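Local structure of 2-C-methyl-D-erythritol 2,4-cyclodiphosphate synthase (Francisella tularensis subsp. tularensis, 3RE3) at residues 105-110 with 138-143. The protein probably catalyses the cyclisation of 4-diphosphocytidyl-2-C-methyl-D-erythritol 2-phosphate to 2-C-methyl-D-erythritol 2,4-cyclodiphosphate with release of CMP, a step of non-mevalonate isoprenoid synthesis. Numbering follows the deposited sequence.
With POP (pyrophosphate 2-), chain E.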
# COMPACT_ATOMS: atom_id res chain seq x y z
N ILE A 105 10.50 -3.25 -0.28
CA ILE A 105 10.28 -4.50 -0.98
C ILE A 105 11.43 -4.82 -1.94
O ILE A 105 11.59 -4.15 -2.95
CB ILE A 105 8.96 -4.45 -1.76
CG1 ILE A 105 7.86 -3.90 -0.84
CG2 ILE A 105 8.63 -5.82 -2.36
CD1 ILE A 105 6.50 -3.87 -1.46
N ALA A 106 12.23 -5.82 -1.59
CA ALA A 106 13.41 -6.16 -2.39
C ALA A 106 13.77 -7.63 -2.30
O ALA A 106 13.67 -8.22 -1.23
CB ALA A 106 14.57 -5.34 -1.94
N GLN A 107 14.21 -8.23 -3.41
CA GLN A 107 14.75 -9.58 -3.33
C GLN A 107 16.19 -9.48 -2.86
O GLN A 107 16.74 -10.40 -2.25
CB GLN A 107 14.64 -10.32 -4.66
CG GLN A 107 14.75 -11.82 -4.54
CD GLN A 107 13.63 -12.42 -3.71
OE1 GLN A 107 12.51 -11.91 -3.69
NE2 GLN A 107 13.93 -13.50 -3.01
N ALA A 108 16.78 -8.31 -3.13
CA ALA A 108 18.13 -7.98 -2.69
C ALA A 108 18.44 -6.55 -3.14
O ALA A 108 17.69 -5.98 -3.93
CB ALA A 108 19.14 -8.98 -3.26
N PRO A 109 19.51 -5.93 -2.59
CA PRO A 109 20.47 -6.46 -1.60
C PRO A 109 19.84 -6.72 -0.25
O PRO A 109 18.67 -6.39 -0.03
CB PRO A 109 21.48 -5.31 -1.46
CG PRO A 109 20.72 -4.09 -1.85
CD PRO A 109 19.80 -4.53 -2.95
N LYS A 110 20.62 -7.27 0.68
CA LYS A 110 20.06 -7.54 1.99
C LYS A 110 20.05 -6.24 2.82
O LYS A 110 21.10 -5.63 3.05
CB LYS A 110 20.81 -8.67 2.70
CG LYS A 110 19.99 -9.28 3.83
CD LYS A 110 20.85 -10.01 4.85
CE LYS A 110 20.02 -10.51 6.03
NZ LYS A 110 19.02 -11.57 5.66
N THR A 138 10.66 -6.62 3.29
CA THR A 138 10.16 -7.94 2.93
C THR A 138 10.54 -8.31 1.48
O THR A 138 11.13 -7.50 0.76
CB THR A 138 8.61 -8.05 3.14
OG1 THR A 138 8.20 -9.43 3.11
CG2 THR A 138 7.85 -7.25 2.09
N THR A 139 10.19 -9.51 1.05
CA THR A 139 10.49 -9.97 -0.30
C THR A 139 9.22 -10.38 -0.99
O THR A 139 8.16 -10.50 -0.36
CB THR A 139 11.45 -11.18 -0.36
OG1 THR A 139 10.78 -12.36 0.08
CG2 THR A 139 12.70 -10.93 0.46
N THR A 140 9.31 -10.55 -2.30
CA THR A 140 8.20 -11.09 -3.08
C THR A 140 8.34 -12.59 -3.22
O THR A 140 7.60 -13.21 -3.97
CB THR A 140 8.14 -10.44 -4.43
OG1 THR A 140 9.45 -10.48 -5.02
CG2 THR A 140 7.71 -8.99 -4.27
N GLU A 141 9.31 -13.17 -2.53
CA GLU A 141 9.56 -14.61 -2.61
C GLU A 141 9.90 -15.04 -4.04
O GLU A 141 9.37 -16.02 -4.54
CB GLU A 141 8.36 -15.40 -2.07
CG GLU A 141 8.14 -15.19 -0.59
CD GLU A 141 7.45 -16.36 0.11
OE1 GLU A 141 6.67 -17.09 -0.55
OE2 GLU A 141 7.68 -16.53 1.33
N ARG A 142 10.77 -14.25 -4.66
CA ARG A 142 11.26 -14.48 -6.03
C ARG A 142 10.19 -14.40 -7.11
O ARG A 142 10.33 -15.04 -8.14
CB ARG A 142 12.03 -15.81 -6.16
CG ARG A 142 12.94 -16.13 -5.00
CD ARG A 142 13.96 -17.19 -5.34
NE ARG A 142 15.30 -16.66 -5.18
CZ ARG A 142 15.99 -16.72 -4.05
NH1 ARG A 142 15.44 -17.31 -2.98
NH2 ARG A 142 17.21 -16.21 -3.97
N LEU A 143 9.15 -13.61 -6.90
CA LEU A 143 8.08 -13.49 -7.89
C LEU A 143 8.00 -12.06 -8.42
O LEU A 143 8.31 -11.11 -7.71
CB LEU A 143 6.75 -13.85 -7.24
CG LEU A 143 6.60 -15.23 -6.61
CD1 LEU A 143 5.35 -15.26 -5.74
CD2 LEU A 143 6.51 -16.30 -7.69
P1 POP E . 6.70 -14.03 3.47
O1 POP E . 7.01 -13.06 4.59
O2 POP E . 6.93 -13.34 2.15
O3 POP E . 7.63 -15.22 3.59
O POP E . 5.17 -14.53 3.59
P2 POP E . 4.71 -15.93 4.27
O4 POP E . 3.23 -15.83 4.58
O5 POP E . 4.95 -17.09 3.32
O6 POP E . 5.45 -16.16 5.56
O HOH W 1 12.84 -14.61 -0.51
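Ile105 and Thr138 are the last paired residues of two parallel strands, 96-105 and 133-138, in the mixed four-stranded sheet of this YgbB-family subunit. Beyond them the two chains run on as loops that stay in touch. Ile105 places CG2 anti to its backbone N (CG1 at chi1 -48°), which brings that methyl to CG2 of Thr140 at 3.8 Å. Ile146 of helix 144-147 packs on both residues, and Tyr12 of the second subunit covers Ile105 and Thr138. At Ala106 the backbone N donates to Thr138 O (3.1 Å). This is the only backbone hydrogen bond between 105-110 and 138-143. Ala106 O instead meets the methyl CG2 of Thr139.

Gln107 then carries the contact with its side chain. The chain bends at chi2 (63°) and reaches across to the turn at 139-142. Arg142 N donates to Gln107 OE1 at 3.1 Å, approaching from above the amide plane. The amide nitrogen NE2 lies over one face of the Arg142 guanidinium, with the two planes 52° apart, and comes within 3.4 Å of Arg142 CG. NE2 also donates to a water that is hydrogen-bonded to Thr139 OG1.

The turn has its own bonds. Thr139 OG1 accepts from Glu141 N in an ST turn, and Thr140 OG1 donates to Leu143 O. CB of Glu141 leaves the backbone away from 105-110, and Glu141 OE1 accepts from Lys16 N of the second subunit. A bound pyrophosphate at this subunit interface is consistent with the family's substrate diphosphate site. It lies beside this carboxylate, with its O3 2.6 Å from Glu141 OE2.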